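Local coordinates for protein hypothetical aspartyl-tRNA synthetase (Sulfolobus tokodaii, PDB 1WYD) that probably attaches aspartate to both tRNA(Asp) and tRNA(Asn), first activating it with ATP to Asp-AMP and then transferring it to the tRNA acceptor end, at residues B[3-8]-B[39-45]; B[159-164]-B[181-185]; B[219-223]-B[420-424]. One frame throughout, in Å; residues are numbered along the deposited sequence.

Overall arrangement
From the N terminus, the chain first closes a loop at contact 1, where residues 3-8, ahead of strand 18-31, meet the turn between strands 34-41 and 44-50 of the OB-fold domain. Contact 2 then closes the short excursion between strands 161-162 and 180-184 in the class II catalytic domain. Contact 3 spans the most sequence, joining the start of strand 222-231 to the segment 420-424 near the C terminus. The three follow in series, none nested or crossed. Contacts 2 and 3 have centres about 18 Å apart, whereas contact 1 lies about 44 Å from contact 2, centre to centre. All three touch the second subunit.

Contact 1: residues B[3-8]-B[39-45]; sequences RSHFIA and LRDKTGL
Ile-7 and Asp-41 form the tight heart of this contact, their side chains sliding past one another in opposite directions. The backbone N of Ile-7 gives Asp-41 OD1 a nearly straight hydrogen bond (2.7 Å, 168°), received on the syn side, while Ile-7 CD1 rests 3.5 Å from Asp-41 CG. Asp-41 CG stands between its own N and carbonyl carbon (chi1 76°), which turns OD2 back over the Asp-41 to Gly-44 turn. There OD2 accepts from Thr-43 N in an Asx turn, from Gly-44 N in the wider Asx motif, and from the Thr-43 hydroxyl; the three together hold the carboxylate in its rotation. Replacing Asp-41 by an alanine removes both oxygens, and Ile-7 N is then likely to lose its acceptor and the turn's N-H groups their shared one. Thr-43 suits its place doubly: OG1 accepts from Ala-8 N at 3.1 Å, and CG2 packs 3.6 Å from Phe-6 CB. Ala-8 CB and Thr-43 CB are closer than ordinary van der Waals contact, which suits a residue as small as alanine.

The Arg-3 side is looser. A water links Arg-3 NE, His-5 O and Asp-41 OD1, and the Arg-3 guanidinium stands nearly perpendicular to the carboxylate (89°), with NH2 still 4.3 Å from OD1; its salt bridge goes to Glu-200 of the second subunit. The Phe-6 ring turns its edge to OD1. Ile-7 and Leu-39 also touch Trp-21 of strand 18-31, and Leu-39 reaches strand 68-77, so the N-terminal segment lies against the OB-fold barrel beside the dimer partner.

Contact 2: residues B[159-164]-B[181-185]; sequences PKIIAS and EAFLA
Ile-162 carries CG1 between its backbone N and carbonyl carbon (chi1 61°), a torsion that lays this branch 3.5 Å from Phe-183 O; with chi2 extended, CD1 lies beside Ala-185 CA. Phe-183 has CG beside its N and anti to the carbonyl carbon (chi1 -44°), which swings the ring edge to Ala-163 O, 3.3 Å from CD1. The two residues form an antiparallel hydrogen-bonded pair: Ile-162 N donates to Phe-183 O at 2.8 Å, in the carbonyl plane, and Phe-183 N returns a bond to Ile-162 O at 3.0 Å. A third bond, from Ala-185 N to Lys-160 O (2.7 Å), continues the pairing beyond the end of strand 180-184.

On the other face sit Ile-161 and Leu-184, a non-hydrogen-bonded pair whose side chains only graze. Ile-161 CG2 finds a closer partner in the methyl of Ala-182, at 3.7 Å. Alanine suits both its sites here: the CB of Ala-182 comes within 3.3 Å of Ile-162 O, and that of Ala-185 lies 3.4 Å from Lys-160 O, the small side chain fitting where the facing carbonyl comes so near. The branched isoleucines suit an extended strand and give apolar bulk to both faces. Where direct pairing ends, a water donates to Ala-163 O and to Glu-181 O.

The Lys-160 ammonium forms a salt bridge with Glu-204, while Trp-209 of the second subunit packs on Ile-161. The small antiparallel sheet runs in the order 161-162, 180-184, 174-177, with 161-162 outermost: a beta hairpin, 174-177 with 180-184, to whose second strand 161-162 adds, in the class II catalytic domain at the dimer interface.

Contact 3: residues B[219-223]-B[420-424]; sequences HLAEF and FPRDK
Leu-220 and Pro-421 meet with their side chains inclined to each other, Leu-220 CD2 lying 4.0 Å from Pro-421 CB. Leu-220 CB, set by the backbone, lies 3.3 Å from Arg-422 O; a chi1 of -55°, with CG beside the backbone N, brings CD2 alongside the same oxygen. That oxygen takes the one direct hydrogen bond between the segments, from Ala-221 N at 2.8 Å, the donor standing 39° above the carbonyl plane. Ala-221 CB, small enough for the approach, lies 4.0 Å from Asp-423 CA.

Farther along, Glu-222 and Arg-422 touch through their aliphatic parts, CB to CB at 3.8 Å, then part. The glutamate runs out extended, OE1 accepting from Trp-209 NE1 of its own chain and from Lys-160 N of the second subunit; the arginine bends at chi2, and its NE donates to Ile-161 O of that subunit. Two waters fill in between: one donates to Glu-222 OE2 and Phe-420 O, the other donates to Glu-222 O and accepts from Arg-422 N.

The contact probably borders the ATP site of the class II catalytic domain, near Ala-402 and Arg-210. Glu-222 OE1 and Arg-422 NE, 5.1 Å apart, may stabilise each other without a salt bridge. This implies a seam held by backbone and water, its charged residues packing by their stems and sharing their polar ends among Trp-209, Pro-429 and the second subunit.

Contact 1: residues B[3-8]-B[39-45]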
ATOM      1  N   ARG B   3      13.016 -24.182 -13.162  1.00 55.24           N
ATOM      2  CA  ARG B   3      13.398 -25.097 -12.114  1.00 54.74           C
ATOM      3  C   ARG B   3      12.231 -26.020 -11.875  1.00 55.44           C
ATOM      4  O   ARG B   3      11.126 -25.710 -12.291  1.00 55.20           O
ATOM      5  CB  ARG B   3      13.679 -24.332 -10.826  1.00 53.99           C
ATOM      6  CG  ARG B   3      12.707 -23.211 -10.566  1.00 51.40           C
ATOM      7  CD  ARG B   3      12.717 -22.780  -9.183  1.00 47.70           C
ATOM      8  NE  ARG B   3      13.865 -21.920  -8.858  1.00 49.14           N
ATOM      9  CZ  ARG B   3      13.791 -20.599  -8.691  1.00 45.73           C
ATOM     10  NH1 ARG B   3      12.636 -19.965  -8.876  1.00 46.93           N
ATOM     11  NH2 ARG B   3      14.854 -19.915  -8.332  1.00 42.47           N
ATOM     12  N   SER B   4      12.489 -27.133 -11.185  1.00 56.21           N
ATOM     13  CA  SER B   4      11.436 -27.977 -10.634  1.00 56.66           C
ATOM     14  C   SER B   4      11.283 -27.679  -9.148  1.00 56.35           C
ATOM     15  O   SER B   4      10.164 -27.667  -8.638  1.00 57.20           O
ATOM     16  CB  SER B   4      11.734 -29.471 -10.858  1.00 57.04           C
ATOM     17  OG  SER B   4      12.733 -29.939  -9.951  1.00 57.44           O
ATOM     18  N   HIS B   5      12.393 -27.453  -8.445  1.00 55.30           N
ATOM     19  CA  HIS B   5      12.316 -27.180  -7.003  1.00 54.53           C
ATOM     20  C   HIS B   5      13.134 -25.961  -6.582  1.00 54.30           C
ATOM     21  O   HIS B   5      14.188 -25.657  -7.159  1.00 54.53           O
ATOM     22  CB  HIS B   5      12.720 -28.413  -6.144  1.00 54.18           C
ATOM     23  CG  HIS B   5      11.868 -29.635  -6.371  1.00 54.05           C
ATOM     24  ND1 HIS B   5      11.905 -30.367  -7.541  1.00 53.23           N
ATOM     25  CD2 HIS B   5      10.951 -30.245  -5.581  1.00 53.36           C
ATOM     26  CE1 HIS B   5      11.044 -31.363  -7.466  1.00 52.55           C
ATOM     27  NE2 HIS B   5      10.454 -31.313  -6.285  1.00 52.97           N
ATOM     28  N   PHE B   6      12.633 -25.261  -5.578  1.00 53.83           N
ATOM     29  CA  PHE B   6      13.431 -24.316  -4.828  1.00 54.03           C
ATOM     30  C   PHE B   6      14.367 -25.094  -3.928  1.00 54.74           C
ATOM     31  O   PHE B   6      14.025 -26.187  -3.470  1.00 54.89           O
ATOM     32  CB  PHE B   6      12.529 -23.457  -3.966  1.00 53.67           C
ATOM     33  CG  PHE B   6      11.829 -22.375  -4.725  1.00 53.15           C
ATOM     34  CD1 PHE B   6      10.513 -22.563  -5.173  1.00 51.23           C
ATOM     35  CD2 PHE B   6      12.472 -21.163  -4.988  1.00 50.71           C
ATOM     36  CE1 PHE B   6       9.840 -21.549  -5.879  1.00 51.18           C
ATOM     37  CE2 PHE B   6      11.811 -20.138  -5.704  1.00 51.69           C
ATOM     38  CZ  PHE B   6      10.485 -20.341  -6.141  1.00 51.49           C
ATOM     39  N   ILE B   7      15.537 -24.532  -3.648  1.00 54.98           N
ATOM     40  CA  ILE B   7      16.564 -25.260  -2.918  1.00 55.73           C
ATOM     41  C   ILE B   7      15.991 -25.876  -1.644  1.00 56.84           C
ATOM     42  O   ILE B   7      16.166 -27.066  -1.391  1.00 57.51           O
ATOM     43  CB  ILE B   7      17.772 -24.346  -2.619  1.00 55.42           C
ATOM     44  CG1 ILE B   7      18.584 -24.109  -3.904  1.00 55.06           C
ATOM     45  CG2 ILE B   7      18.635 -24.902  -1.474  1.00 54.54           C
ATOM     46  CD1 ILE B   7      19.256 -22.743  -3.961  1.00 52.52           C
ATOM     47  N   ALA B   8      15.281 -25.058  -0.881  1.00 57.86           N
ATOM     48  CA  ALA B   8      14.720 -25.428   0.406  1.00 59.54           C
ATOM     49  C   ALA B   8      13.635 -26.536   0.330  1.00 60.48           C
ATOM     50  O   ALA B   8      13.326 -27.164   1.335  1.00 60.87           O
ATOM     51  CB  ALA B   8      14.165 -24.172   1.103  1.00 59.39           C
ATOM     52  N   LEU B  39      24.839 -22.317  -4.561  1.00 46.14           N
ATOM     53  CA  LEU B  39      23.817 -21.642  -5.334  1.00 45.28           C
ATOM     54  C   LEU B  39      22.859 -20.932  -4.398  1.00 45.30           C
ATOM     55  O   LEU B  39      22.640 -21.384  -3.256  1.00 46.12           O
ATOM     56  CB  LEU B  39      23.070 -22.647  -6.219  1.00 44.57           C
ATOM     57  CG  LEU B  39      22.040 -22.115  -7.206  1.00 44.80           C
ATOM     58  CD1 LEU B  39      22.720 -21.500  -8.427  1.00 41.59           C
ATOM     59  CD2 LEU B  39      21.149 -23.275  -7.617  1.00 45.01           C
ATOM     60  N   ARG B  40      22.300 -19.810  -4.863  1.00 44.80           N
ATOM     61  CA  ARG B  40      21.329 -19.024  -4.083  1.00 43.72           C
ATOM     62  C   ARG B  40      20.063 -18.816  -4.885  1.00 43.43           C
ATOM     63  O   ARG B  40      20.132 -18.481  -6.069  1.00 44.20           O
ATOM     64  CB  ARG B  40      21.891 -17.645  -3.734  1.00 43.34           C
ATOM     65  CG  ARG B  40      20.976 -16.875  -2.814  1.00 41.25           C
ATOM     66  CD  ARG B  40      21.236 -15.395  -2.714  1.00 39.69           C
ATOM     67  NE  ARG B  40      22.614 -15.129  -3.043  1.00 43.72           N
ATOM     68  CZ  ARG B  40      22.984 -14.377  -4.080  1.00 41.26           C
ATOM     69  NH1 ARG B  40      22.057 -13.781  -4.819  1.00 30.11           N
ATOM     70  NH2 ARG B  40      24.283 -14.226  -4.337  1.00 38.15           N
ATOM     71  N   ASP B  41      18.925 -19.018  -4.238  1.00 42.83           N
ATOM     72  CA  ASP B  41      17.596 -18.737  -4.780  1.00 42.71           C
ATOM     73  C   ASP B  41      16.830 -18.086  -3.656  1.00 43.08           C
ATOM     74  O   ASP B  41      17.401 -17.866  -2.577  1.00 43.32           O
ATOM     75  CB  ASP B  41      16.895 -19.980  -5.395  1.00 42.19           C
ATOM     76  CG  ASP B  41      16.315 -20.978  -4.342  1.00 43.39           C
ATOM     77  OD1 ASP B  41      15.905 -22.088  -4.764  1.00 44.50           O
ATOM     78  OD2 ASP B  41      16.202 -20.765  -3.117  1.00 42.28           O
ATOM     79  N   LYS B  42      15.560 -17.769  -3.878  1.00 44.04           N
ATOM     80  CA  LYS B  42      14.824 -16.997  -2.868  1.00 45.04           C
ATOM     81  C   LYS B  42      14.634 -17.759  -1.532  1.00 45.30           C
ATOM     82  O   LYS B  42      14.394 -17.131  -0.513  1.00 45.18           O
ATOM     83  CB  LYS B  42      13.506 -16.421  -3.440  1.00 45.28           C
ATOM     84  CG  LYS B  42      12.249 -17.203  -3.108  1.00 46.88           C
ATOM     85  CD  LYS B  42      11.001 -16.773  -3.885  1.00 46.32           C
ATOM     86  CE  LYS B  42      10.198 -15.708  -3.146  1.00 46.89           C
ATOM     87  NZ  LYS B  42       9.490 -16.202  -1.923  1.00 46.64           N
ATOM     88  N   THR B  43      14.736 -19.098  -1.531  1.00 46.13           N
ATOM     89  CA  THR B  43      14.609 -19.876  -0.259  1.00 46.52           C
ATOM     90  C   THR B  43      15.894 -20.036   0.541  1.00 46.79           C
ATOM     91  O   THR B  43      15.851 -20.364   1.726  1.00 46.91           O
ATOM     92  CB  THR B  43      14.032 -21.280  -0.479  1.00 46.57           C
ATOM     93  OG1 THR B  43      14.925 -22.043  -1.308  1.00 45.34           O
ATOM     94  CG2 THR B  43      12.696 -21.226  -1.202  1.00 44.89           C
ATOM     95  N   GLY B  44      17.034 -19.838  -0.119  1.00 47.19           N
ATOM     96  CA  GLY B  44      18.315 -19.770   0.564  1.00 46.05           C
ATOM     97  C   GLY B  44      19.396 -20.384  -0.277  1.00 46.13           C
ATOM     98  O   GLY B  44      19.387 -20.268  -1.524  1.00 46.29           O
ATOM     99  N   LEU B  45      20.313 -21.058   0.406  1.00 45.72           N
ATOM    100  CA  LEU B  45      21.579 -21.486  -0.171  1.00 45.76           C
ATOM    101  C   LEU B  45      21.690 -22.995  -0.216  1.00 46.55           C
ATOM    102  O   LEU B  45      21.574 -23.663   0.812  1.00 47.26           O
ATOM    103  CB  LEU B  45      22.723 -20.920   0.662  1.00 45.16           C
ATOM    104  CG  LEU B  45      22.761 -19.403   0.772  1.00 46.01           C
ATOM    105  CD1 LEU B  45      23.603 -18.953   1.957  1.00 44.81           C
ATOM    106  CD2 LEU B  45      23.288 -18.774  -0.561  1.00 43.53           C
TER
HETATM  107  O   HOH W   1      16.061 -23.315  -7.038  1.00 47.42           O

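Contact 2: residues B[159-164]-B[181-185]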
ATOM      1  N   PRO B 159      -4.983  11.479  -1.524  1.00 34.24           N
ATOM      2  CA  PRO B 159      -4.142  12.230  -2.486  1.00 34.42           C
ATOM      3  C   PRO B 159      -2.764  12.498  -1.902  1.00 34.87           C
ATOM      4  O   PRO B 159      -2.611  12.817  -0.707  1.00 34.02           O
ATOM      5  CB  PRO B 159      -4.898  13.534  -2.674  1.00 34.03           C
ATOM      6  CG  PRO B 159      -6.272  13.202  -2.316  1.00 35.38           C
ATOM      7  CD  PRO B 159      -6.203  12.219  -1.166  1.00 33.68           C
ATOM      8  N   LYS B 160      -1.760  12.325  -2.740  1.00 35.45           N
ATOM      9  CA  LYS B 160      -0.406  12.596  -2.320  1.00 35.72           C
ATOM     10  C   LYS B 160       0.023  14.025  -2.721  1.00 36.27           C
ATOM     11  O   LYS B 160       0.868  14.624  -2.056  1.00 36.05           O
ATOM     12  CB  LYS B 160       0.560  11.536  -2.868  1.00 35.27           C
ATOM     13  CG  LYS B 160       0.284  10.102  -2.412  1.00 36.03           C
ATOM     14  CD  LYS B 160       0.120  10.061  -0.906  1.00 39.98           C
ATOM     15  CE  LYS B 160      -0.611   8.842  -0.444  1.00 40.62           C
ATOM     16  NZ  LYS B 160      -0.894   8.914   0.975  1.00 44.42           N
ATOM     17  N   ILE B 161      -0.545  14.543  -3.802  1.00 36.35           N
ATOM     18  CA  ILE B 161      -0.318  15.928  -4.198  1.00 35.89           C
ATOM     19  C   ILE B 161      -1.446  16.801  -3.700  1.00 36.40           C
ATOM     20  O   ILE B 161      -2.610  16.547  -4.039  1.00 36.31           O
ATOM     21  CB  ILE B 161      -0.232  16.079  -5.738  1.00 36.05           C
ATOM     22  CG1 ILE B 161       0.991  15.338  -6.254  1.00 33.79           C
ATOM     23  CG2 ILE B 161      -0.165  17.590  -6.109  1.00 34.90           C
ATOM     24  CD1 ILE B 161       1.066  15.257  -7.738  1.00 36.81           C
ATOM     25  N   ILE B 162      -1.100  17.834  -2.922  1.00 36.62           N
ATOM     26  CA  ILE B 162      -2.091  18.675  -2.263  1.00 37.77           C
ATOM     27  C   ILE B 162      -1.852  20.158  -2.518  1.00 39.85           C
ATOM     28  O   ILE B 162      -0.745  20.547  -2.871  1.00 39.64           O
ATOM     29  CB  ILE B 162      -2.075  18.418  -0.764  1.00 38.11           C
ATOM     30  CG1 ILE B 162      -0.700  18.763  -0.164  1.00 36.54           C
ATOM     31  CG2 ILE B 162      -2.533  16.944  -0.477  1.00 36.62           C
ATOM     32  CD1 ILE B 162      -0.677  18.700   1.384  1.00 36.96           C
ATOM     33  N   ALA B 163      -2.880  20.972  -2.331  1.00 41.24           N
ATOM     34  CA  ALA B 163      -2.751  22.387  -2.576  1.00 43.94           C
ATOM     35  C   ALA B 163      -1.933  23.109  -1.502  1.00 45.86           C
ATOM     36  O   ALA B 163      -1.012  23.825  -1.823  1.00 45.49           O
ATOM     37  CB  ALA B 163      -4.105  23.040  -2.759  1.00 42.93           C
ATOM     38  N   SER B 164      -2.288  22.943  -0.233  1.00 49.10           N
ATOM     39  CA  SER B 164      -1.589  23.655   0.830  1.00 52.56           C
ATOM     40  C   SER B 164      -1.409  22.740   2.012  1.00 54.04           C
ATOM     41  O   SER B 164      -2.117  21.765   2.137  1.00 55.36           O
ATOM     42  CB  SER B 164      -2.329  24.942   1.224  1.00 52.67           C
ATOM     43  OG  SER B 164      -3.657  24.675   1.660  1.00 56.00           O
ATOM     44  N   GLU B 181       2.026  25.767  -7.979  1.00 37.28           N
ATOM     45  CA  GLU B 181       3.012  25.225  -7.124  1.00 37.49           C
ATOM     46  C   GLU B 181       2.169  24.395  -6.125  1.00 37.38           C
ATOM     47  O   GLU B 181       1.526  24.965  -5.262  1.00 36.78           O
ATOM     48  CB  GLU B 181       3.755  26.326  -6.413  1.00 35.78           C
ATOM     49  CG  GLU B 181       5.010  25.801  -5.790  1.00 37.49           C
ATOM     50  CD  GLU B 181       5.585  26.716  -4.751  1.00 42.51           C
ATOM     51  OE1 GLU B 181       4.887  27.632  -4.250  1.00 46.56           O
ATOM     52  OE2 GLU B 181       6.746  26.505  -4.423  1.00 45.41           O
ATOM     53  N   ALA B 182       2.081  23.086  -6.335  1.00 37.44           N
ATOM     54  CA  ALA B 182       1.488  22.206  -5.282  1.00 37.89           C
ATOM     55  C   ALA B 182       2.583  21.523  -4.506  1.00 37.60           C
ATOM     56  O   ALA B 182       3.766  21.800  -4.706  1.00 38.49           O
ATOM     57  CB  ALA B 182       0.521  21.220  -5.871  1.00 36.63           C
ATOM     58  N   PHE B 183       2.203  20.641  -3.598  1.00 39.30           N
ATOM     59  CA  PHE B 183       3.159  19.977  -2.739  1.00 38.92           C
ATOM     60  C   PHE B 183       2.858  18.459  -2.460  1.00 38.90           C
ATOM     61  O   PHE B 183       1.727  17.957  -2.614  1.00 37.83           O
ATOM     62  CB  PHE B 183       3.268  20.741  -1.404  1.00 40.33           C
ATOM     63  CG  PHE B 183       3.339  22.264  -1.540  1.00 42.14           C
ATOM     64  CD1 PHE B 183       2.183  23.053  -1.404  1.00 42.65           C
ATOM     65  CD2 PHE B 183       4.573  22.911  -1.758  1.00 43.15           C
ATOM     66  CE1 PHE B 183       2.264  24.467  -1.547  1.00 42.34           C
ATOM     67  CE2 PHE B 183       4.654  24.304  -1.889  1.00 42.25           C
ATOM     68  CZ  PHE B 183       3.501  25.078  -1.785  1.00 41.91           C
ATOM     69  N   LEU B 184       3.908  17.770  -2.025  1.00 36.86           N
ATOM     70  CA  LEU B 184       3.845  16.409  -1.646  1.00 36.78           C
ATOM     71  C   LEU B 184       3.361  16.321  -0.158  1.00 35.46           C
ATOM     72  O   LEU B 184       3.941  16.943   0.777  1.00 35.00           O
ATOM     73  CB  LEU B 184       5.245  15.782  -1.816  1.00 36.28           C
ATOM     74  CG  LEU B 184       5.682  15.215  -3.153  1.00 35.86           C
ATOM     75  CD1 LEU B 184       6.897  14.295  -3.010  1.00 34.04           C
ATOM     76  CD2 LEU B 184       4.561  14.457  -3.834  1.00 36.63           C
ATOM     77  N   ALA B 185       2.297  15.569   0.046  1.00 34.24           N
ATOM     78  CA  ALA B 185       1.733  15.384   1.394  1.00 34.75           C
ATOM     79  C   ALA B 185       2.743  14.835   2.388  1.00 34.01           C
ATOM     80  O   ALA B 185       3.581  14.033   2.025  1.00 33.67           O
ATOM     81  CB  ALA B 185       0.526  14.463   1.313  1.00 34.38           C
TER
HETATM   82  O   HOH W   2      -1.180  24.614  -4.302  1.00 40.03           O

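Contact 3: residues B[219-223]-B[420-424]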
ATOM      1  N   HIS B 219      15.793   9.967   9.345  1.00 50.92           N
ATOM      2  CA  HIS B 219      15.107  11.112   8.831  1.00 49.05           C
ATOM      3  C   HIS B 219      15.158  11.179   7.314  1.00 47.94           C
ATOM      4  O   HIS B 219      15.504  12.232   6.761  1.00 47.92           O
ATOM      5  CB  HIS B 219      15.725  12.363   9.409  1.00 49.47           C
ATOM      6  CG  HIS B 219      15.111  12.790  10.694  1.00 50.75           C
ATOM      7  ND1 HIS B 219      15.395  12.168  11.892  1.00 54.30           N
ATOM      8  CD2 HIS B 219      14.229  13.777  10.974  1.00 51.15           C
ATOM      9  CE1 HIS B 219      14.691  12.740  12.855  1.00 55.14           C
ATOM     10  NE2 HIS B 219      13.990  13.730  12.328  1.00 55.72           N
ATOM     11  N   LEU B 220      14.785  10.086   6.652  1.00 45.16           N
ATOM     12  CA  LEU B 220      14.619  10.079   5.188  1.00 42.54           C
ATOM     13  C   LEU B 220      13.598  11.129   4.698  1.00 40.33           C
ATOM     14  O   LEU B 220      12.709  11.497   5.445  1.00 38.92           O
ATOM     15  CB  LEU B 220      14.285   8.666   4.673  1.00 42.45           C
ATOM     16  CG  LEU B 220      15.254   7.525   5.051  1.00 44.16           C
ATOM     17  CD1 LEU B 220      14.844   6.226   4.392  1.00 45.62           C
ATOM     18  CD2 LEU B 220      16.728   7.855   4.706  1.00 43.95           C
ATOM     19  N   ALA B 221      13.765  11.653   3.476  1.00 37.23           N
ATOM     20  CA  ALA B 221      12.841  12.645   2.962  1.00 36.24           C
ATOM     21  C   ALA B 221      11.573  11.997   2.405  1.00 35.27           C
ATOM     22  O   ALA B 221      10.482  12.596   2.422  1.00 34.40           O
ATOM     23  CB  ALA B 221      13.534  13.519   1.828  1.00 37.57           C
ATOM     24  N   GLU B 222      11.746  10.787   1.878  1.00 34.86           N
ATOM     25  CA  GLU B 222      10.643   9.887   1.537  1.00 35.10           C
ATOM     26  C   GLU B 222      10.504   8.702   2.531  1.00 34.92           C
ATOM     27  O   GLU B 222      11.477   8.068   2.902  1.00 33.30           O
ATOM     28  CB  GLU B 222      10.865   9.313   0.168  1.00 34.25           C
ATOM     29  CG  GLU B 222       9.624   8.651  -0.415  1.00 38.34           C
ATOM     30  CD  GLU B 222       9.924   8.162  -1.811  1.00 43.51           C
ATOM     31  OE1 GLU B 222       9.956   9.008  -2.746  1.00 43.40           O
ATOM     32  OE2 GLU B 222      10.199   6.950  -1.937  1.00 42.01           O
ATOM     33  N   PHE B 223       9.272   8.370   2.891  1.00 36.02           N
ATOM     34  CA  PHE B 223       9.049   7.373   3.927  1.00 36.62           C
ATOM     35  C   PHE B 223       7.640   6.803   3.853  1.00 36.99           C
ATOM     36  O   PHE B 223       6.711   7.511   3.493  1.00 38.09           O
ATOM     37  CB  PHE B 223       9.337   7.949   5.325  1.00 35.49           C
ATOM     38  CG  PHE B 223       8.648   9.268   5.624  1.00 38.14           C
ATOM     39  CD1 PHE B 223       7.385   9.305   6.238  1.00 39.55           C
ATOM     40  CD2 PHE B 223       9.300  10.492   5.358  1.00 40.52           C
ATOM     41  CE1 PHE B 223       6.759  10.528   6.540  1.00 36.57           C
ATOM     42  CE2 PHE B 223       8.670  11.737   5.646  1.00 39.87           C
ATOM     43  CZ  PHE B 223       7.410  11.748   6.232  1.00 39.96           C
ATOM     44  N   PHE B 420      15.852   1.740  -1.159  1.00 35.36           N
ATOM     45  CA  PHE B 420      16.283   2.898  -1.980  1.00 35.10           C
ATOM     46  C   PHE B 420      16.028   4.216  -1.310  1.00 34.55           C
ATOM     47  O   PHE B 420      15.044   4.870  -1.606  1.00 35.14           O
ATOM     48  CB  PHE B 420      15.620   2.866  -3.346  1.00 34.81           C
ATOM     49  CG  PHE B 420      16.000   1.659  -4.139  1.00 35.91           C
ATOM     50  CD1 PHE B 420      15.092   0.647  -4.357  1.00 37.88           C
ATOM     51  CD2 PHE B 420      17.290   1.521  -4.631  1.00 38.85           C
ATOM     52  CE1 PHE B 420      15.456  -0.493  -5.053  1.00 38.77           C
ATOM     53  CE2 PHE B 420      17.661   0.380  -5.335  1.00 38.80           C
ATOM     54  CZ  PHE B 420      16.749  -0.628  -5.532  1.00 39.02           C
ATOM     55  N   PRO B 421      16.908   4.592  -0.391  1.00 33.70           N
ATOM     56  CA  PRO B 421      16.665   5.749   0.482  1.00 34.92           C
ATOM     57  C   PRO B 421      16.672   7.080  -0.280  1.00 37.03           C
ATOM     58  O   PRO B 421      17.349   7.202  -1.291  1.00 36.28           O
ATOM     59  CB  PRO B 421      17.843   5.729   1.456  1.00 34.88           C
ATOM     60  CG  PRO B 421      18.768   4.597   0.997  1.00 32.76           C
ATOM     61  CD  PRO B 421      18.225   3.970  -0.202  1.00 32.16           C
ATOM     62  N   ARG B 422      15.883   8.029   0.211  1.00 39.10           N
ATOM     63  CA  ARG B 422      15.874   9.383  -0.271  1.00 40.90           C
ATOM     64  C   ARG B 422      16.173  10.293   0.896  1.00 42.11           C
ATOM     65  O   ARG B 422      15.556  10.141   1.974  1.00 42.73           O
ATOM     66  CB  ARG B 422      14.502   9.732  -0.847  1.00 41.02           C
ATOM     67  CG  ARG B 422      14.164   9.089  -2.207  1.00 42.01           C
ATOM     68  CD  ARG B 422      14.926   9.673  -3.383  1.00 40.45           C
ATOM     69  NE  ARG B 422      14.708   8.892  -4.611  1.00 38.51           N
ATOM     70  CZ  ARG B 422      15.465   7.872  -4.991  1.00 39.61           C
ATOM     71  NH1 ARG B 422      16.466   7.469  -4.222  1.00 42.66           N
ATOM     72  NH2 ARG B 422      15.234   7.235  -6.131  1.00 33.68           N
ATOM     73  N   ASP B 423      17.159  11.186   0.703  1.00 43.32           N
ATOM     74  CA  ASP B 423      17.370  12.381   1.552  1.00 44.07           C
ATOM     75  C   ASP B 423      18.141  13.506   0.818  1.00 45.18           C
ATOM     76  O   ASP B 423      18.305  13.460  -0.410  1.00 43.65           O
ATOM     77  CB  ASP B 423      18.046  12.035   2.876  1.00 44.38           C
ATOM     78  CG  ASP B 423      19.431  11.456   2.692  1.00 46.90           C
ATOM     79  OD1 ASP B 423      20.118  11.811   1.700  1.00 47.06           O
ATOM     80  OD2 ASP B 423      19.907  10.599   3.481  1.00 48.40           O
ATOM     81  N   LYS B 424      18.628  14.489   1.586  1.00 46.70           N
ATOM     82  CA  LYS B 424      19.239  15.692   1.026  1.00 48.44           C
ATOM     83  C   LYS B 424      20.460  15.435   0.149  1.00 48.59           C
ATOM     84  O   LYS B 424      20.752  16.243  -0.738  1.00 49.51           O
ATOM     85  CB  LYS B 424      19.474  16.786   2.089  1.00 49.31           C
ATOM     86  CG  LYS B 424      20.869  16.882   2.675  1.00 53.16           C
ATOM     87  CD  LYS B 424      20.932  17.965   3.777  1.00 59.07           C
ATOM     88  CE  LYS B 424      22.137  17.761   4.755  1.00 63.08           C
ATOM     89  NZ  LYS B 424      21.960  16.628   5.736  1.00 65.07           N
TER
HETATM   90  O   HOH W   3      12.396   5.862  -0.790  1.00 38.63           O
HETATM   91  O   HOH W   4      13.242   7.021   1.546  1.00 44.32           O